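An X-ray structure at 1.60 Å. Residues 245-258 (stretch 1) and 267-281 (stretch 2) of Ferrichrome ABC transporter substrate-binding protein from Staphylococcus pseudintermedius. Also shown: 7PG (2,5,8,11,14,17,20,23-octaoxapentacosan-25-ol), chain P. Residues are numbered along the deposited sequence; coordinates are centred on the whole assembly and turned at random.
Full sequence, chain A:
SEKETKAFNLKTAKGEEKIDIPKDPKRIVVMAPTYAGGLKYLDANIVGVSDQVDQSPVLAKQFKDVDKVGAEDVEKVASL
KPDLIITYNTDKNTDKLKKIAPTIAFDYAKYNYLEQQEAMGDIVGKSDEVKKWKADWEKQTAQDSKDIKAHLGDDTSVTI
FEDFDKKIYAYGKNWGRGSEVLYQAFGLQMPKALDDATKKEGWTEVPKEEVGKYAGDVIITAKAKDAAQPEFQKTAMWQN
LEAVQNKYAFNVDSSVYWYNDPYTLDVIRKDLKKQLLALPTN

Stretch 1 245-258: QNKYAFNVDSSVYW
Stretch 2, residues 267-281: VIRKDLKKQLLALPT

The strongest link is a short hydrogen bond in which Tyr257 OH donates to Asp271 OD2 at 2.5 Å. It joins a phenol in the short helix that starts at Ser254 to a carboxylate on the long helix 267-278. Asp271 points its CA-to-CB bond toward the first stretch with chi1 t, and its OD2 is shared: Gln275 NE2, one turn further on, donates to Asp271 OD2 at 3.1 Å, and water 3 donates to Asp271 OD2 at 3.1 Å while accepting from Asp253 N, also at 3.1 Å. One acceptor thus gathers three donors, a role that suits a charged carboxylate. Asp253 OD1 accepts from Ser255 N at 3.0 Å and from Ser255 OG at 2.8 Å, capping the helix that carries Tyr257.

The other direct hydrogen bond is backbone to backbone and closes the far end: Thr281 N donates to Lys247 O at 2.9 Å, nearly straight at 170°. Lys247 leaves the preceding helix through a Schellman motif, with phi/psi of 57/43, and the second stretch meets it with a cis peptide bond before Pro280. Pro280 CA lies 3.4 Å from Lys247 O, a CA-H...O contact. Water 1 donates to Ala249 O and lies 2.7 Å from both that atom and Thr281 OG1; water 2 donates to Asn251 O and to Gln275 OE1, at 2.8 Å each. Two strand carbonyls, those of Ala249 and Asn251, therefore reach the second stretch through water.

Between these anchors, strand 249-253 (phi -80 to -147°, psi 108 to 162°) runs nearly antiparallel to helix 267-278, at 158°. The helix stays near -65/-42 until psi rises to -19° at Leu277; Leu272 N donates to Ile268 O at 2.9 Å. In register, Lys247 CA lies 5.1 Å from Pro280 CA, Val252 CA 8.6 Å from Leu272 CA, and Tyr257 CA 6.5 Å from Ile268 CA. Phe250 and Val252 point toward the helix, Ala249 and Asn251 away.

Phe250, chi1 p and chi2 -91°, gives up 110 Å² to the other stretch. Gln275 CB lies over one face, 3.8 Å from the ring centroid. At the edge, Leu272 CD2 is 4.2 Å from Phe250 CE2 and Leu276 CD2 4.1 Å from Phe250 CE1; Leu279 CD2 approaches Phe250 CD1 obliquely at 4.1 Å. All three leucines are chi1 m, chi2 t. Gln275, chi1 m and chi2 t, covers the ring while its amide joins the polar network. Val252, chi1 m, places CG1 4.4 Å from Leu272 CD2.

Tyr257, chi1 m and chi2 70°, takes Ile268 CG2 (chi1 p, chi2 t) over one face, 3.5 Å from the centroid, with Leu272 CG at the edge, 3.7 Å from Tyr257 CE2. Val256 CG1 meets Val267 CG1 at 3.8 Å, both chi1 t.

At the other end, the Tyr248 ring (chi1 m) has Leu279 CD1 over a face and Pro280 CB at its edge, 4.0 Å from Tyr248 CE1. Altogether 784 Å² is buried, counting both sides. Phe250, Val252, Tyr257, Ile268, Leu272, Leu276 and Leu279 are buried; their hydrocarbon needs no polar partner, and Tyr257 finds one for its hydroxyl in Asp271.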

ATOM      1  N   GLN A 245      22.110  16.227   7.127  1.00 14.06           N
ATOM      2  CA  GLN A 245      22.898  16.937   8.137  1.00 15.29           C
ATOM      3  C   GLN A 245      22.316  16.792   9.552  1.00 15.18           C
ATOM      4  O   GLN A 245      23.067  16.704  10.533  1.00 15.08           O
ATOM      5  CB  GLN A 245      23.010  18.423   7.769  1.00 16.64           C
ATOM      6  CG  GLN A 245      23.836  18.695   6.519  1.00 18.87           C
ATOM      7  CD  GLN A 245      24.199  20.163   6.354  1.00 24.44           C
ATOM      8  OE1 GLN A 245      24.516  20.851   7.327  1.00 28.81           O
ATOM      9  NE2 GLN A 245      24.168  20.647   5.119  1.00 24.76           N
ATOM     10  N   ASN A 246      20.989  16.780   9.668  1.00 15.22           N
ATOM     11  CA  ASN A 246      20.338  16.627  10.972  1.00 15.08           C
ATOM     12  C   ASN A 246      20.261  15.166  11.434  1.00 13.87           C
ATOM     13  O   ASN A 246      19.750  14.879  12.522  1.00 15.00           O
ATOM     14  CB  ASN A 246      18.917  17.225  10.940  1.00 15.63           C
ATOM     15  CG  ASN A 246      18.914  18.743  10.873  1.00 17.90           C
ATOM     16  OD1 ASN A 246      19.879  19.405  11.275  1.00 20.22           O
ATOM     17  ND2 ASN A 246      17.825  19.303  10.363  1.00 16.89           N
ATOM     18  N   LYS A 247      20.782  14.250  10.617  1.00 13.71           N
ATOM     19  CA  LYS A 247      20.694  12.805  10.867  1.00 14.76           C
ATOM     20  C   LYS A 247      19.235  12.343  11.022  1.00 14.21           C
ATOM     21  O   LYS A 247      18.885  11.535  11.889  1.00 13.67           O
ATOM     22  CB  LYS A 247      21.539  12.435  12.093  1.00 17.43           C
ATOM     23  CG  LYS A 247      23.026  12.682  11.821  1.00 18.85           C
ATOM     24  CD  LYS A 247      23.891  12.486  13.038  1.00 20.77           C
ATOM     25  CE  LYS A 247      25.319  12.860  12.717  1.00 23.12           C
ATOM     26  NZ  LYS A 247      26.157  13.026  13.946  1.00 27.29           N
ATOM     27  N   TYR A 248      18.408  12.880  10.132  1.00 11.94           N
ATOM     28  CA  TYR A 248      16.994  12.576  10.043  1.00 12.25           C
ATOM     29  C   TYR A 248      16.715  11.777   8.767  1.00 14.46           C
ATOM     30  O   TYR A 248      15.742  12.035   8.060  1.00 15.56           O
ATOM     31  CB  TYR A 248      16.170  13.870  10.046  1.00 13.09           C
ATOM     32  CG  TYR A 248      15.932  14.494  11.406  1.00 12.56           C
ATOM     33  CD1 TYR A 248      16.588  14.043  12.544  1.00 12.53           C
ATOM     34  CD2 TYR A 248      15.025  15.539  11.540  1.00 14.14           C
ATOM     35  CE1 TYR A 248      16.335  14.623  13.789  1.00 14.35           C
ATOM     36  CE2 TYR A 248      14.776  16.126  12.771  1.00 15.12           C
ATOM     37  CZ  TYR A 248      15.429  15.661  13.889  1.00 16.31           C
ATOM     38  OH  TYR A 248      15.168  16.252  15.113  1.00 18.61           O
ATOM     39  N   ALA A 249      17.580  10.815   8.470  1.00 11.13           N
ATOM     40  CA  ALA A 249      17.432  10.007   7.262  1.00 11.70           C
ATOM     41  C   ALA A 249      17.681   8.552   7.620  1.00 12.24           C
ATOM     42  O   ALA A 249      18.690   8.227   8.243  1.00 11.37           O
ATOM     43  CB  ALA A 249      18.394  10.481   6.156  1.00 11.21           C
ATOM     44  N   PHE A 250      16.749   7.677   7.258  1.00 11.94           N
ATOM     45  CA  PHE A 250      16.915   6.254   7.535  1.00 10.29           C
ATOM     46  C   PHE A 250      16.271   5.421   6.446  1.00  9.66           C
ATOM     47  O   PHE A 250      15.444   5.916   5.677  1.00  8.62           O
ATOM     48  CB  PHE A 250      16.351   5.863   8.923  1.00 10.51           C
ATOM     49  CG  PHE A 250      14.869   6.114   9.114  1.00 10.46           C
ATOM     50  CD1 PHE A 250      14.409   7.322   9.630  1.00 11.20           C
ATOM     51  CD2 PHE A 250      13.936   5.123   8.832  1.00 11.02           C
ATOM     52  CE1 PHE A 250      13.044   7.537   9.833  1.00 11.78           C
ATOM     53  CE2 PHE A 250      12.584   5.334   9.035  1.00 11.06           C
ATOM     54  CZ  PHE A 250      12.139   6.543   9.536  1.00 10.91           C
ATOM     55  N   ASN A 251      16.702   4.168   6.376  1.00  9.48           N
ATOM     56  CA  ASN A 251      16.184   3.210   5.412  1.00 10.92           C
ATOM     57  C   ASN A 251      15.134   2.305   6.017  1.00 10.19           C
ATOM     58  O   ASN A 251      15.166   1.992   7.217  1.00 11.80           O
ATOM     59  CB  ASN A 251      17.297   2.325   4.854  1.00 11.94           C
ATOM     60  CG  ASN A 251      18.414   3.115   4.202  1.00 14.48           C
ATOM     61  OD1 ASN A 251      18.198   4.190   3.668  1.00 13.23           O
ATOM     62  ND2 ASN A 251      19.615   2.554   4.220  1.00 17.78           N
ATOM     63  N   VAL A 252      14.207   1.876   5.175  1.00  8.33           N
ATOM     64  CA  VAL A 252      13.262   0.830   5.547  1.00  8.99           C
ATOM     65  C   VAL A 252      13.254  -0.278   4.484  1.00 10.54           C
ATOM     66  O   VAL A 252      13.682  -0.069   3.361  1.00  9.42           O
ATOM     67  CB  VAL A 252      11.834   1.385   5.721  1.00  9.12           C
ATOM     68  CG1 VAL A 252      11.781   2.448   6.830  1.00  9.41           C
ATOM     69  CG2 VAL A 252      11.327   1.965   4.414  1.00  8.24           C
ATOM     70  N   ASP A 253      12.724  -1.445   4.860  1.00 10.19           N
ATOM     71  CA  ASP A 253      12.673  -2.639   4.018  1.00  9.87           C
ATOM     72  C   ASP A 253      11.519  -2.543   3.031  1.00  9.79           C
ATOM     73  O   ASP A 253      10.363  -2.663   3.422  1.00 10.42           O
ATOM     74  CB  ASP A 253      12.521  -3.885   4.907  1.00 11.91           C
ATOM     75  CG  ASP A 253      12.558  -5.189   4.129  1.00 14.92           C
ATOM     76  OD1 ASP A 253      12.241  -5.217   2.925  1.00 13.91           O
ATOM     77  OD2 ASP A 253      12.884  -6.219   4.755  1.00 18.11           O
ATOM     78  N   SER A 254      11.826  -2.335   1.750  1.00  8.21           N
ATOM     79  CA  SER A 254      10.772  -2.088   0.779  1.00  7.79           C
ATOM     80  C   SER A 254       9.800  -3.263   0.649  1.00  9.44           C
ATOM     81  O   SER A 254       8.615  -3.031   0.450  1.00 10.10           O
ATOM     82  CB  SER A 254      11.369  -1.734  -0.587  1.00  9.67           C
ATOM     83  OG  SER A 254      12.270  -2.714  -1.027  1.00 10.87           O
ATOM     84  N   SER A 255      10.270  -4.504   0.795  1.00 10.78           N
ATOM     85  CA  SER A 255       9.392  -5.664   0.607  1.00 10.64           C
ATOM     86  C   SER A 255       8.341  -5.721   1.708  1.00 11.11           C
ATOM     87  O   SER A 255       7.262  -6.264   1.495  1.00 13.03           O
ATOM     88  CB  SER A 255      10.193  -6.963   0.562  1.00 12.18           C
ATOM     89  OG  SER A 255      10.717  -7.323   1.826  1.00 14.48           O
ATOM     90  N   VAL A 256       8.667  -5.167   2.875  1.00  9.02           N
ATOM     91  CA  VAL A 256       7.710  -5.070   3.967  1.00 10.75           C
ATOM     92  C   VAL A 256       6.757  -3.905   3.731  1.00 10.28           C
ATOM     93  O   VAL A 256       5.566  -3.992   4.024  1.00 13.32           O
ATOM     94  CB  VAL A 256       8.433  -4.884   5.323  1.00 12.03           C
ATOM     95  CG1 VAL A 256       7.459  -4.459   6.428  1.00 15.58           C
ATOM     96  CG2 VAL A 256       9.140  -6.168   5.714  1.00 11.95           C
ATOM     97  N   TYR A 257       7.289  -2.812   3.192  1.00  8.80           N
ATOM     98  CA  TYR A 257       6.573  -1.530   3.132  1.00  8.25           C
ATOM     99  C   TYR A 257       5.714  -1.286   1.884  1.00  7.85           C
ATOM    100  O   TYR A 257       4.997  -0.288   1.826  1.00  6.97           O
ATOM    101  CB  TYR A 257       7.590  -0.390   3.256  1.00  7.58           C
ATOM    102  CG  TYR A 257       7.898   0.018   4.675  1.00  8.98           C
ATOM    103  CD1 TYR A 257       8.622  -0.812   5.527  1.00  8.02           C
ATOM    104  CD2 TYR A 257       7.456   1.232   5.168  1.00 10.74           C
ATOM    105  CE1 TYR A 257       8.891  -0.437   6.826  1.00  8.90           C
ATOM    106  CE2 TYR A 257       7.716   1.613   6.466  1.00  9.24           C
ATOM    107  CZ  TYR A 257       8.441   0.768   7.288  1.00  9.57           C
ATOM    108  OH  TYR A 257       8.715   1.140   8.576  1.00 11.25           O
ATOM    109  N   TRP A 258       5.781  -2.158   0.884  1.00  8.50           N
ATOM    110  CA  TRP A 258       5.061  -1.886  -0.364  1.00 10.95           C
ATOM    111  C   TRP A 258       3.557  -1.721  -0.181  1.00  9.64           C
ATOM    112  O   TRP A 258       2.942  -0.900  -0.860  1.00 10.43           O
ATOM    113  CB  TRP A 258       5.278  -2.991  -1.392  1.00 11.15           C
ATOM    114  CG  TRP A 258       6.602  -2.963  -2.067  1.00 11.13           C
ATOM    115  CD1 TRP A 258       7.319  -1.858  -2.430  1.00 10.56           C
ATOM    116  CD2 TRP A 258       7.385  -4.099  -2.437  1.00 11.79           C
ATOM    117  NE1 TRP A 258       8.506  -2.242  -3.011  1.00 12.00           N
ATOM    118  CE2 TRP A 258       8.568  -3.614  -3.026  1.00 11.82           C
ATOM    119  CE3 TRP A 258       7.198  -5.489  -2.329  1.00 14.64           C
ATOM    120  CZ2 TRP A 258       9.560  -4.463  -3.506  1.00 13.49           C
ATOM    121  CZ3 TRP A 258       8.196  -6.333  -2.810  1.00 15.29           C
ATOM    122  CH2 TRP A 258       9.356  -5.815  -3.387  1.00 14.10           C
ATOM    123  N   VAL A 267       2.509  -3.359  11.025  1.00 10.32           N
ATOM    124  CA  VAL A 267       3.951  -3.508  11.056  1.00 10.56           C
ATOM    125  C   VAL A 267       4.663  -2.183  10.777  1.00  9.77           C
ATOM    126  O   VAL A 267       5.606  -1.803  11.498  1.00  9.55           O
ATOM    127  CB  VAL A 267       4.400  -4.576  10.036  1.00 10.18           C
ATOM    128  CG1 VAL A 267       5.918  -4.643   9.930  1.00 10.32           C
ATOM    129  CG2 VAL A 267       3.848  -5.930  10.454  1.00 11.04           C
ATOM    130  N   ILE A 268       4.227  -1.477   9.742  1.00  7.17           N
ATOM    131  CA  ILE A 268       4.934  -0.260   9.344  1.00  9.38           C
ATOM    132  C   ILE A 268       4.646   0.885  10.326  1.00  8.38           C
ATOM    133  O   ILE A 268       5.490   1.750  10.526  1.00  8.29           O
ATOM    134  CB  ILE A 268       4.589   0.187   7.900  1.00 11.15           C
ATOM    135  CG1 ILE A 268       3.104   0.483   7.728  1.00  9.88           C
ATOM    136  CG2 ILE A 268       5.043  -0.861   6.898  1.00 11.35           C
ATOM    137  CD1 ILE A 268       2.781   1.246   6.440  1.00 18.80           C
ATOM    138  N   ARG A 269       3.469   0.882  10.946  1.00  8.17           N
ATOM    139  CA  ARG A 269       3.144   1.886  11.950  1.00  9.62           C
ATOM    140  C   ARG A 269       4.155   1.753  13.069  1.00 11.21           C
ATOM    141  O   ARG A 269       4.753   2.730  13.510  1.00 10.70           O
ATOM    142  CB  ARG A 269       1.729   1.709  12.502  1.00  8.08           C
ATOM    143  CG  ARG A 269       1.332   2.743  13.538  1.00  8.81           C
ATOM    144  CD  ARG A 269       0.144   2.294  14.403  1.00  9.01           C
ATOM    145  NE  ARG A 269       0.425   1.053  15.125  1.00 12.94           N
ATOM    146  CZ  ARG A 269       1.147   0.972  16.241  1.00 16.02           C
ATOM    147  NH1 ARG A 269       1.657   2.057  16.794  1.00 16.00           N
ATOM    148  NH2 ARG A 269       1.367  -0.209  16.800  1.00 18.29           N
ATOM    149  N   LYS A 270       4.350   0.519  13.509  1.00 11.94           N
ATOM    150  CA  LYS A 270       5.232   0.250  14.639  1.00 12.20           C
ATOM    151  C   LYS A 270       6.668   0.619  14.317  1.00 12.12           C
ATOM    152  O   LYS A 270       7.357   1.278  15.118  1.00 11.77           O
ATOM    153  CB  LYS A 270       5.140  -1.225  15.035  1.00 12.28           C
ATOM    154  CG  LYS A 270       5.681  -1.548  16.407  1.00 16.60           C
ATOM    155  CD  LYS A 270       5.552  -3.033  16.718  1.00 19.78           C
ATOM    156  CE  LYS A 270       4.102  -3.487  16.838  0.37 20.86           C
ATOM    157  NZ  LYS A 270       4.013  -4.944  17.160  1.00 23.15           N
ATOM    158  N   ASP A 271       7.117   0.202  13.139  1.00 11.03           N
ATOM    159  CA  ASP A 271       8.505   0.407  12.737  1.00 11.37           C
ATOM    160  C   ASP A 271       8.781   1.891  12.530  1.00 10.36           C
ATOM    161  O   ASP A 271       9.803   2.399  12.972  1.00 10.32           O
ATOM    162  CB  ASP A 271       8.820  -0.367  11.462  1.00 11.16           C
ATOM    163  CG  ASP A 271      10.291  -0.281  11.075  1.00 13.16           C
ATOM    164  OD1 ASP A 271      11.146  -0.622  11.922  1.00 14.73           O
ATOM    165  OD2 ASP A 271      10.598   0.141   9.940  1.00 14.66           O
ATOM    166  N   LEU A 272       7.868   2.587  11.859  1.00  8.11           N
ATOM    167  CA  LEU A 272       8.063   4.001  11.577  1.00  8.00           C
ATOM    168  C   LEU A 272       8.066   4.809  12.855  1.00  8.66           C
ATOM    169  O   LEU A 272       8.880   5.704  13.024  1.00  9.44           O
ATOM    170  CB  LEU A 272       6.986   4.538  10.636  1.00  8.93           C
ATOM    171  CG  LEU A 272       7.137   4.117   9.184  1.00 10.21           C
ATOM    172  CD1 LEU A 272       5.898   4.547   8.422  1.00  9.40           C
ATOM    173  CD2 LEU A 272       8.407   4.717   8.586  1.00 10.49           C
ATOM    174  N   LYS A 273       7.139   4.507  13.751  1.00  8.82           N
ATOM    175  CA  LYS A 273       7.107   5.228  15.012  1.00 10.44           C
ATOM    176  C   LYS A 273       8.423   5.050  15.756  1.00 12.23           C
ATOM    177  O   LYS A 273       8.991   6.023  16.260  1.00 12.54           O
ATOM    178  CB  LYS A 273       5.951   4.771  15.898  1.00  9.21           C
ATOM    179  CG  LYS A 273       5.833   5.585  17.186  1.00 10.51           C
ATOM    180  CD  LYS A 273       4.609   5.178  17.972  1.00 11.84           C
ATOM    181  CE  LYS A 273       4.370   6.088  19.165  1.00 13.47           C
ATOM    182  NZ  LYS A 273       3.179   5.650  19.935  1.00 14.78           N
ATOM    183  N   LYS A 274       8.909   3.814  15.809  1.00 11.84           N
ATOM    184  CA  LYS A 274      10.159   3.506  16.503  1.00 11.45           C
ATOM    185  C   LYS A 274      11.320   4.299  15.912  1.00 10.97           C
ATOM    186  O   LYS A 274      12.105   4.917  16.640  1.00 12.45           O
ATOM    187  CB  LYS A 274      10.468   2.006  16.441  1.00 12.37           C
ATOM    188  CG  LYS A 274      11.847   1.639  17.004  1.00 15.19           C
ATOM    189  CD  LYS A 274      11.977   0.143  17.272  1.00 19.68           C
ATOM    190  CE  LYS A 274      11.976  -0.671  15.998  1.00 23.01           C
ATOM    191  NZ  LYS A 274      13.168  -0.387  15.157  1.00 27.24           N
ATOM    192  N   GLN A 275      11.434   4.282  14.592  1.00  9.91           N
ATOM    193  CA  GLN A 275      12.576   4.910  13.958  1.00 10.43           C
ATOM    194  C   GLN A 275      12.467   6.442  14.032  1.00 10.83           C
ATOM    195  O   GLN A 275      13.471   7.119  14.207  1.00 10.88           O
ATOM    196  CB  GLN A 275      12.727   4.430  12.506  1.00 12.50           C
ATOM    197  CG  GLN A 275      13.104   2.952  12.406  1.00 14.33           C
ATOM    198  CD  GLN A 275      13.851   2.601  11.128  1.00 18.36           C
ATOM    199  OE1 GLN A 275      14.922   3.135  10.857  1.00 18.63           O
ATOM    200  NE2 GLN A 275      13.289   1.685  10.341  1.00 23.78           N
ATOM    201  N   LEU A 276      11.251   6.980  13.953  1.00 10.37           N
ATOM    202  CA  LEU A 276      11.072   8.425  14.049  1.00 10.47           C
ATOM    203  C   LEU A 276      11.401   8.929  15.457  1.00 12.71           C
ATOM    204  O   LEU A 276      12.032   9.973  15.610  1.00 13.73           O
ATOM    205  CB  LEU A 276       9.643   8.827  13.649  1.00  9.31           C
ATOM    206  CG  LEU A 276       9.348   8.713  12.154  1.00  9.28           C
ATOM    207  CD1 LEU A 276       7.863   8.760  11.866  1.00  8.81           C
ATOM    208  CD2 LEU A 276      10.052   9.826  11.399  1.00 10.98           C
ATOM    209  N   LEU A 277      10.973   8.187  16.474  1.00 12.81           N
ATOM    210  CA  LEU A 277      11.213   8.613  17.852  1.00 13.23           C
ATOM    211  C   LEU A 277      12.680   8.418  18.254  1.00 15.01           C
ATOM    212  O   LEU A 277      13.145   9.045  19.210  1.00 14.85           O
ATOM    213  CB  LEU A 277      10.294   7.863  18.809  1.00 12.45           C
ATOM    214  CG  LEU A 277       8.810   8.223  18.788  1.00 13.77           C
ATOM    215  CD1 LEU A 277       8.069   7.402  19.805  1.00 15.65           C
ATOM    216  CD2 LEU A 277       8.577   9.712  19.021  1.00 13.97           C
ATOM    217  N   ALA A 278      13.400   7.574  17.515  1.00 14.93           N
ATOM    218  CA  ALA A 278      14.820   7.300  17.790  1.00 15.60           C
ATOM    219  C   ALA A 278      15.740   8.358  17.185  1.00 15.32           C
ATOM    220  O   ALA A 278      16.934   8.433  17.523  1.00 15.81           O
ATOM    221  CB  ALA A 278      15.190   5.929  17.266  1.00 16.35           C
ATOM    222  N   LEU A 279      15.189   9.168  16.290  1.00 12.95           N
ATOM    223  CA  LEU A 279      15.949  10.241  15.658  1.00 13.41           C
ATOM    224  C   LEU A 279      16.453  11.237  16.704  1.00 13.75           C
ATOM    225  O   LEU A 279      15.781  11.476  17.710  1.00 14.66           O
ATOM    226  CB  LEU A 279      15.102  10.973  14.602  1.00 15.14           C
ATOM    227  CG  LEU A 279      14.699  10.184  13.349  1.00 15.29           C
ATOM    228  CD1 LEU A 279      13.872  11.068  12.432  1.00 15.21           C
ATOM    229  CD2 LEU A 279      15.918   9.662  12.628  1.00 15.04           C
ATOM    230  N   PRO A 280      17.645  11.815  16.478  1.00 13.93           N
ATOM    231  CA  PRO A 280      18.520  11.613  15.317  1.00 14.85           C
ATOM    232  C   PRO A 280      19.291  10.288  15.324  1.00 16.82           C
ATOM    233  O   PRO A 280      19.533   9.712  16.389  1.00 18.90           O
ATOM    234  CB  PRO A 280      19.490  12.794  15.411  1.00 17.03           C
ATOM    235  CG  PRO A 280      19.565  13.093  16.858  1.00 16.73           C
ATOM    236  CD  PRO A 280      18.176  12.846  17.386  1.00 15.74           C
ATOM    237  N   THR A 281      19.677   9.822  14.138  1.00 20.11           N
ATOM    238  CA  THR A 281      20.493   8.618  14.006  1.00 22.06           C
ATOM    239  C   THR A 281      21.898   8.853  14.546  1.00 22.41           C
ATOM    240  O   THR A 281      22.353   9.993  14.620  1.00 24.71           O
ATOM    241  CB  THR A 281      20.594   8.147  12.537  1.00 23.25           C
ATOM    242  OG1 THR A 281      21.313   9.116  11.762  1.00 22.61           O
ATOM    243  CG2 THR A 281      19.201   7.932  11.932  1.00 24.37           C
TER
HETATM  244  C2  7PG P1295       5.032  -3.960  -5.879  1.00 40.77           C
HETATM  245  O1  7PG P1295       6.430  -4.045  -5.920  1.00 42.64           O
HETATM  246  C3  7PG P1295       7.056  -2.812  -6.131  1.00 40.90           C
HETATM  247  C4  7PG P1295       7.475  -2.682  -7.593  1.00 43.06           C
HETATM  248  O2  7PG P1295       8.408  -1.648  -7.758  1.00 46.21           O
HETATM  249  C5  7PG P1295       8.009  -0.412  -7.242  1.00 41.44           C
HETATM  250  C6  7PG P1295       8.489   0.742  -8.116  1.00 39.74           C
HETATM  251  O3  7PG P1295       7.534   1.768  -8.098  1.00 39.09           O
HETATM  252  C7  7PG P1295       6.489   1.661  -9.025  1.00 36.54           C
HETATM  253  C8  7PG P1295       5.388   2.659  -8.656  1.00 36.60           C
HETATM  254  O4  7PG P1295       4.239   2.524  -9.456  1.00 39.19           O
HETATM  255  C9  7PG P1295       3.642   1.265  -9.408  1.00 41.26           C
HETATM  256  C10 7PG P1295       2.136   1.290  -9.676  1.00 42.84           C
HETATM  257  O5  7PG P1295       1.581   0.236  -8.929  1.00 45.83           O
HETATM  258  C11 7PG P1295       0.190   0.216  -8.755  1.00 44.30           C
HETATM  259  C12 7PG P1295      -0.148  -0.617  -7.515  1.00 41.54           C
HETATM  260  O6  7PG P1295      -0.801   0.173  -6.553  1.00 41.35           O
HETATM  261  C13 7PG P1295      -0.029   0.681  -5.500  1.00 39.58           C
HETATM  262  C14 7PG P1295       0.399  -0.448  -4.569  1.00 38.24           C
HETATM  263  O7  7PG P1295       0.248  -0.017  -3.247  1.00 43.04           O
HETATM  264  C15 7PG P1295      -0.021  -1.032  -2.316  1.00 43.85           C
HETATM  265  O   HOH W   1      20.522   9.880   9.272  1.00 12.51           O
HETATM  266  O   HOH W   2      16.925   1.885   9.392  1.00 24.33           O
HETATM  267  O   HOH W   3      12.199  -1.564   7.882  1.00 16.39           O